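Long-range contact in capsular polysaccharide export system protein KpsC (Thermosulfurimonas dismutans, PDB 6MGD), which probably transfers Kdo in beta-2,7 linkage during synthesis of the glycolipid anchor of bacterial capsules: residues A[99-111]-A[279-293]. Residues are numbered along the deposited sequence; the frame is centred on the assembly and turned at random.
Sequences DATKPSYLEEILL and RRNIKLSLQELVAGA
Two helices of a GT-B-type glycosyltransferase, 105-111 and 286-293, pack here at 137° with axes 9.4 Å apart, and the loop leading into the second arches over the first. L110 fills the angle between them: its CB meets L284 CD1 at 3.8 Å, while CD2 lies 3.8 Å from the CA of G292, whose missing side chain lets the leucine press on bare backbone. L106 CD1 continues the apolar seam, 4.3 Å from A293 CB. E107 is held between two arginines. Its CG stands anti to the backbone N (chi1 -165°) and the extended chain carries the carboxylate to the loop. There OE1, through its syn lone pair, accepts from R279 NH2 at 2.8 Å, near the guanidinium plane, and OE2 forms a looser salt bridge of 3.5 Å with R280 NE. The carboxylate stands nearly upright to the R279 guanidinium, with the K102-P103 backbone over the rim of one face. With an alanine in place of E107, R279 would probably lose its carboxylate mate and be free to turn away from P103. R280 NH1 turns instead to hydrogen-bond the carbonyls of P263 and A266. Behind helix 286-293, L289 reaches helix 246-253, and V290 and A291 rest on helix 117-132.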
loop_
_atom_site.group_PDB
_atom_site.type_symbol
_atom_site.label_atom_id
_atom_site.label_comp_id
_atom_site.label_asym_id
_atom_site.label_seq_id
_atom_site.Cartn_x
_atom_site.Cartn_y
_atom_site.Cartn_z
ATOM N N ASP A 99 0.136 3.681 7.964
ATOM C CA ASP A 99 0.412 4.171 9.312
ATOM C C ASP A 99 -0.333 3.275 10.293
ATOM O O ASP A 99 -1.538 3.432 10.505
ATOM C CB ASP A 99 -0.004 5.632 9.452
ATOM C CG ASP A 99 0.658 6.320 10.629
ATOM O OD1 ASP A 99 0.878 5.659 11.667
ATOM O OD2 ASP A 99 0.962 7.525 10.513
ATOM N N ALA A 100 0.386 2.325 10.886
ATOM C CA ALA A 100 -0.188 1.406 11.857
ATOM C C ALA A 100 -0.152 1.948 13.278
ATOM O O ALA A 100 -0.599 1.259 14.201
ATOM C CB ALA A 100 0.539 0.057 11.803
ATOM N N THR A 101 0.371 3.156 13.484
ATOM C CA THR A 101 0.403 3.724 14.825
ATOM C C THR A 101 -0.895 4.440 15.167
ATOM O O THR A 101 -1.244 4.554 16.347
ATOM C CB THR A 101 1.578 4.690 14.960
ATOM O OG1 THR A 101 1.323 5.866 14.183
ATOM C CG2 THR A 101 2.861 4.031 14.469
ATOM N N LYS A 102 -1.613 4.915 14.161
ATOM C CA LYS A 102 -2.869 5.626 14.317
ATOM C C LYS A 102 -3.925 4.966 13.445
ATOM O O LYS A 102 -3.596 4.247 12.494
ATOM C CB LYS A 102 -2.716 7.107 13.938
ATOM C CG LYS A 102 -1.996 7.931 14.990
ATOM C CD LYS A 102 -2.150 9.421 14.733
ATOM C CE LYS A 102 -1.832 10.231 15.983
ATOM N NZ LYS A 102 -2.748 9.889 17.110
ATOM N N PRO A 103 -5.205 5.166 13.758
ATOM C CA PRO A 103 -6.263 4.564 12.940
ATOM C C PRO A 103 -6.267 5.111 11.520
ATOM O O PRO A 103 -5.846 6.240 11.261
ATOM C CB PRO A 103 -7.547 4.942 13.688
ATOM C CG PRO A 103 -7.108 5.167 15.095
ATOM C CD PRO A 103 -5.737 5.763 14.996
ATOM N N SER A 104 -6.746 4.284 10.595
ATOM C CA SER A 104 -6.901 4.660 9.199
ATOM C C SER A 104 -8.330 4.375 8.760
ATOM O O SER A 104 -9.033 3.561 9.362
ATOM C CB SER A 104 -5.918 3.905 8.291
ATOM O OG SER A 104 -6.275 2.536 8.177
ATOM N N TYR A 105 -8.755 5.055 7.691
ATOM C CA TYR A 105 -10.100 4.828 7.172
ATOM C C TYR A 105 -10.236 3.445 6.546
ATOM O O TYR A 105 -11.324 2.860 6.575
ATOM C CB TYR A 105 -10.471 5.909 6.157
ATOM C CG TYR A 105 -11.900 5.813 5.672
ATOM C CD1 TYR A 105 -12.963 5.990 6.549
ATOM C CD2 TYR A 105 -12.187 5.552 4.339
ATOM C CE1 TYR A 105 -14.272 5.904 6.114
ATOM C CE2 TYR A 105 -13.495 5.466 3.891
ATOM C CZ TYR A 105 -14.532 5.641 4.784
ATOM O OH TYR A 105 -15.834 5.556 4.344
ATOM N N LEU A 106 -9.153 2.914 5.971
ATOM C CA LEU A 106 -9.177 1.537 5.487
ATOM C C LEU A 106 -9.417 0.566 6.636
ATOM O O LEU A 106 -10.182 -0.397 6.502
ATOM C CB LEU A 106 -7.864 1.207 4.774
ATOM C CG LEU A 106 -7.843 0.233 3.588
ATOM C CD1 LEU A 106 -6.545 -0.570 3.581
ATOM C CD2 LEU A 106 -9.059 -0.691 3.540
ATOM N N GLU A 107 -8.777 0.813 7.780
ATOM C CA GLU A 107 -8.953 -0.058 8.935
ATOM C C GLU A 107 -10.373 0.024 9.481
ATOM O O GLU A 107 -10.918 -0.986 9.941
ATOM C CB GLU A 107 -7.930 0.306 10.011
ATOM C CG GLU A 107 -7.755 -0.726 11.109
ATOM C CD GLU A 107 -6.660 -0.345 12.091
ATOM O OE1 GLU A 107 -6.089 0.758 11.947
ATOM O OE2 GLU A 107 -6.367 -1.147 13.003
ATOM N N GLU A 108 -10.990 1.208 9.430
ATOM C CA GLU A 108 -12.371 1.339 9.879
ATOM C C GLU A 108 -13.334 0.648 8.922
ATOM O O GLU A 108 -14.348 0.091 9.359
ATOM C CB GLU A 108 -12.746 2.815 10.034
ATOM C CG GLU A 108 -11.851 3.614 10.979
ATOM C CD GLU A 108 -11.743 3.000 12.363
ATOM O OE1 GLU A 108 -10.641 2.532 12.721
ATOM O OE2 GLU A 108 -12.758 2.981 13.091
ATOM N N ILE A 109 -13.041 0.677 7.620
ATOM C CA ILE A 109 -13.870 -0.039 6.651
ATOM C C ILE A 109 -13.845 -1.534 6.942
ATOM O O ILE A 109 -14.889 -2.194 7.004
ATOM C CB ILE A 109 -13.403 0.263 5.216
ATOM C CG1 ILE A 109 -13.797 1.682 4.806
ATOM C CG2 ILE A 109 -13.977 -0.754 4.239
ATOM C CD1 ILE A 109 -13.393 2.033 3.391
ATOM N N LEU A 110 -12.646 -2.087 7.139
ATOM C CA LEU A 110 -12.515 -3.522 7.357
ATOM C C LEU A 110 -13.103 -3.956 8.695
ATOM O O LEU A 110 -13.576 -5.091 8.819
ATOM C CB LEU A 110 -11.044 -3.927 7.258
ATOM C CG LEU A 110 -10.380 -3.595 5.918
ATOM C CD1 LEU A 110 -8.890 -3.894 5.958
ATOM C CD2 LEU A 110 -11.056 -4.350 4.777
ATOM N N LEU A 111 -13.084 -3.078 9.702
ATOM C CA LEU A 111 -13.668 -3.423 10.996
ATOM C C LEU A 111 -15.190 -3.399 10.936
ATOM O O LEU A 111 -15.851 -4.337 11.398
ATOM C CB LEU A 111 -13.152 -2.471 12.077
ATOM C CG LEU A 111 -13.876 -2.458 13.429
ATOM C CD1 LEU A 111 -13.930 -3.843 14.058
ATOM C CD2 LEU A 111 -13.202 -1.476 14.369
ATOM N N ARG A 279 -3.656 -3.420 17.485
ATOM C CA ARG A 279 -4.981 -2.838 17.349
ATOM C C ARG A 279 -5.935 -3.628 16.462
ATOM O O ARG A 279 -7.049 -3.156 16.217
ATOM C CB ARG A 279 -4.876 -1.407 16.797
ATOM C CG ARG A 279 -4.151 -0.426 17.704
ATOM C CD ARG A 279 -3.998 0.935 17.038
ATOM N NE ARG A 279 -5.257 1.402 16.467
ATOM C CZ ARG A 279 -5.530 1.414 15.165
ATOM N NH1 ARG A 279 -6.705 1.848 14.734
ATOM N NH2 ARG A 279 -4.622 0.995 14.294
ATOM N N ARG A 280 -5.545 -4.804 15.977
ATOM C CA ARG A 280 -6.364 -5.565 15.040
ATOM C C ARG A 280 -6.675 -6.935 15.627
ATOM O O ARG A 280 -5.760 -7.703 15.942
ATOM C CB ARG A 280 -5.660 -5.698 13.688
ATOM C CG ARG A 280 -5.430 -4.361 12.999
ATOM C CD ARG A 280 -4.685 -4.516 11.686
ATOM N NE ARG A 280 -4.144 -3.240 11.222
ATOM C CZ ARG A 280 -3.336 -3.103 10.175
ATOM N NH1 ARG A 280 -2.971 -4.168 9.470
ATOM N NH2 ARG A 280 -2.890 -1.902 9.831
ATOM N N ASN A 281 -7.969 -7.236 15.768
ATOM C CA ASN A 281 -8.437 -8.518 16.272
ATOM C C ASN A 281 -9.237 -9.319 15.257
ATOM O O ASN A 281 -9.437 -10.521 15.467
ATOM C CB ASN A 281 -9.314 -8.321 17.520
ATOM C CG ASN A 281 -8.649 -7.464 18.574
ATOM O OD1 ASN A 281 -8.598 -6.240 18.452
ATOM N ND2 ASN A 281 -8.146 -8.102 19.625
ATOM N N ILE A 282 -9.687 -8.698 14.175
ATOM C CA ILE A 282 -10.646 -9.308 13.262
ATOM C C ILE A 282 -9.932 -10.273 12.326
ATOM O O ILE A 282 -8.823 -10.002 11.849
ATOM C CB ILE A 282 -11.397 -8.215 12.480
ATOM C CG1 ILE A 282 -11.890 -7.124 13.436
ATOM C CG2 ILE A 282 -12.563 -8.809 11.704
ATOM C CD1 ILE A 282 -12.815 -7.631 14.531
ATOM N N LYS A 283 -10.569 -11.414 12.071
ATOM C CA LYS A 283 -10.107 -12.383 11.086
ATOM C C LYS A 283 -10.925 -12.199 9.811
ATOM O O LYS A 283 -12.150 -12.351 9.830
ATOM C CB LYS A 283 -10.240 -13.810 11.619
ATOM C CG LYS A 283 -9.903 -14.898 10.611
ATOM C CD LYS A 283 -8.425 -14.894 10.275
ATOM C CE LYS A 283 -8.075 -15.976 9.265
ATOM N NZ LYS A 283 -8.785 -15.783 7.969
ATOM N N LEU A 284 -10.251 -11.864 8.714
ATOM C CA LEU A 284 -10.908 -11.566 7.450
ATOM C C LEU A 284 -10.603 -12.638 6.411
ATOM O O LEU A 284 -9.641 -13.401 6.530
ATOM C CB LEU A 284 -10.474 -10.198 6.914
ATOM C CG LEU A 284 -10.926 -8.948 7.671
ATOM C CD1 LEU A 284 -10.361 -7.703 7.006
ATOM C CD2 LEU A 284 -12.441 -8.877 7.738
ATOM N N SER A 285 -11.444 -12.683 5.384
ATOM C CA SER A 285 -11.189 -13.495 4.205
ATOM C C SER A 285 -10.555 -12.630 3.122
ATOM O O SER A 285 -10.590 -11.399 3.175
ATOM C CB SER A 285 -12.479 -14.141 3.693
ATOM O OG SER A 285 -13.300 -13.191 3.037
ATOM N N LEU A 286 -9.964 -13.295 2.126
ATOM C CA LEU A 286 -9.305 -12.561 1.049
ATOM C C LEU A 286 -10.280 -11.656 0.308
ATOM O O LEU A 286 -9.894 -10.576 -0.155
ATOM C CB LEU A 286 -8.637 -13.538 0.080
ATOM C CG LEU A 286 -7.762 -12.912 -1.009
ATOM C CD1 LEU A 286 -6.616 -12.131 -0.389
ATOM C CD2 LEU A 286 -7.236 -13.972 -1.966
ATOM N N GLN A 287 -11.546 -12.067 0.196
ATOM C CA GLN A 287 -12.537 -11.230 -0.474
ATOM C C GLN A 287 -12.869 -9.994 0.351
ATOM O O GLN A 287 -13.031 -8.899 -0.201
ATOM C CB GLN A 287 -13.799 -12.042 -0.760
ATOM C CG GLN A 287 -13.581 -13.201 -1.714
ATOM C CD GLN A 287 -14.757 -14.153 -1.744
ATOM O OE1 GLN A 287 -15.834 -13.844 -1.233
ATOM N NE2 GLN A 287 -14.555 -15.323 -2.337
ATOM N N GLU A 288 -12.983 -10.147 1.674
ATOM C CA GLU A 288 -13.217 -8.988 2.528
ATOM C C GLU A 288 -12.068 -7.994 2.422
ATOM O O GLU A 288 -12.292 -6.781 2.328
ATOM C CB GLU A 288 -13.415 -9.432 3.979
ATOM C CG GLU A 288 -14.533 -10.448 4.174
ATOM C CD GLU A 288 -14.715 -10.852 5.626
ATOM O OE1 GLU A 288 -15.388 -10.110 6.373
ATOM O OE2 GLU A 288 -14.177 -11.907 6.022
ATOM N N LEU A 289 -10.829 -8.493 2.418
ATOM C CA LEU A 289 -9.667 -7.622 2.269
ATOM C C LEU A 289 -9.703 -6.892 0.930
ATOM O O LEU A 289 -9.526 -5.670 0.869
ATOM C CB LEU A 289 -8.382 -8.442 2.399
ATOM C CG LEU A 289 -7.132 -7.825 3.041
ATOM C CD1 LEU A 289 -5.866 -8.438 2.447
ATOM C CD2 LEU A 289 -7.099 -6.305 2.937
ATOM N N VAL A 290 -9.938 -7.632 -0.155
ATOM C CA VAL A 290 -9.936 -7.035 -1.487
ATOM C C VAL A 290 -11.085 -6.046 -1.637
ATOM O O VAL A 290 -10.898 -4.932 -2.143
ATOM C CB VAL A 290 -9.983 -8.141 -2.558
ATOM C CG1 VAL A 290 -10.317 -7.556 -3.925
ATOM C CG2 VAL A 290 -8.653 -8.882 -2.600
ATOM N N ALA A 291 -12.287 -6.429 -1.196
ATOM C CA ALA A 291 -13.432 -5.528 -1.294
ATOM C C ALA A 291 -13.189 -4.225 -0.545
ATOM O O ALA A 291 -13.672 -3.169 -0.966
ATOM C CB ALA A 291 -14.691 -6.214 -0.765
ATOM N N GLY A 292 -12.443 -4.275 0.557
ATOM C CA GLY A 292 -12.152 -3.080 1.322
ATOM C C GLY A 292 -10.980 -2.289 0.778
ATOM O O GLY A 292 -11.080 -1.074 0.583
ATOM N N ALA A 293 -9.864 -2.971 0.514
ATOM C CA ALA A 293 -8.642 -2.281 0.115
ATOM C C ALA A 293 -8.694 -1.807 -1.335
ATOM O O ALA A 293 -8.176 -0.731 -1.653
ATOM C CB ALA A 293 -7.433 -3.191 0.328
#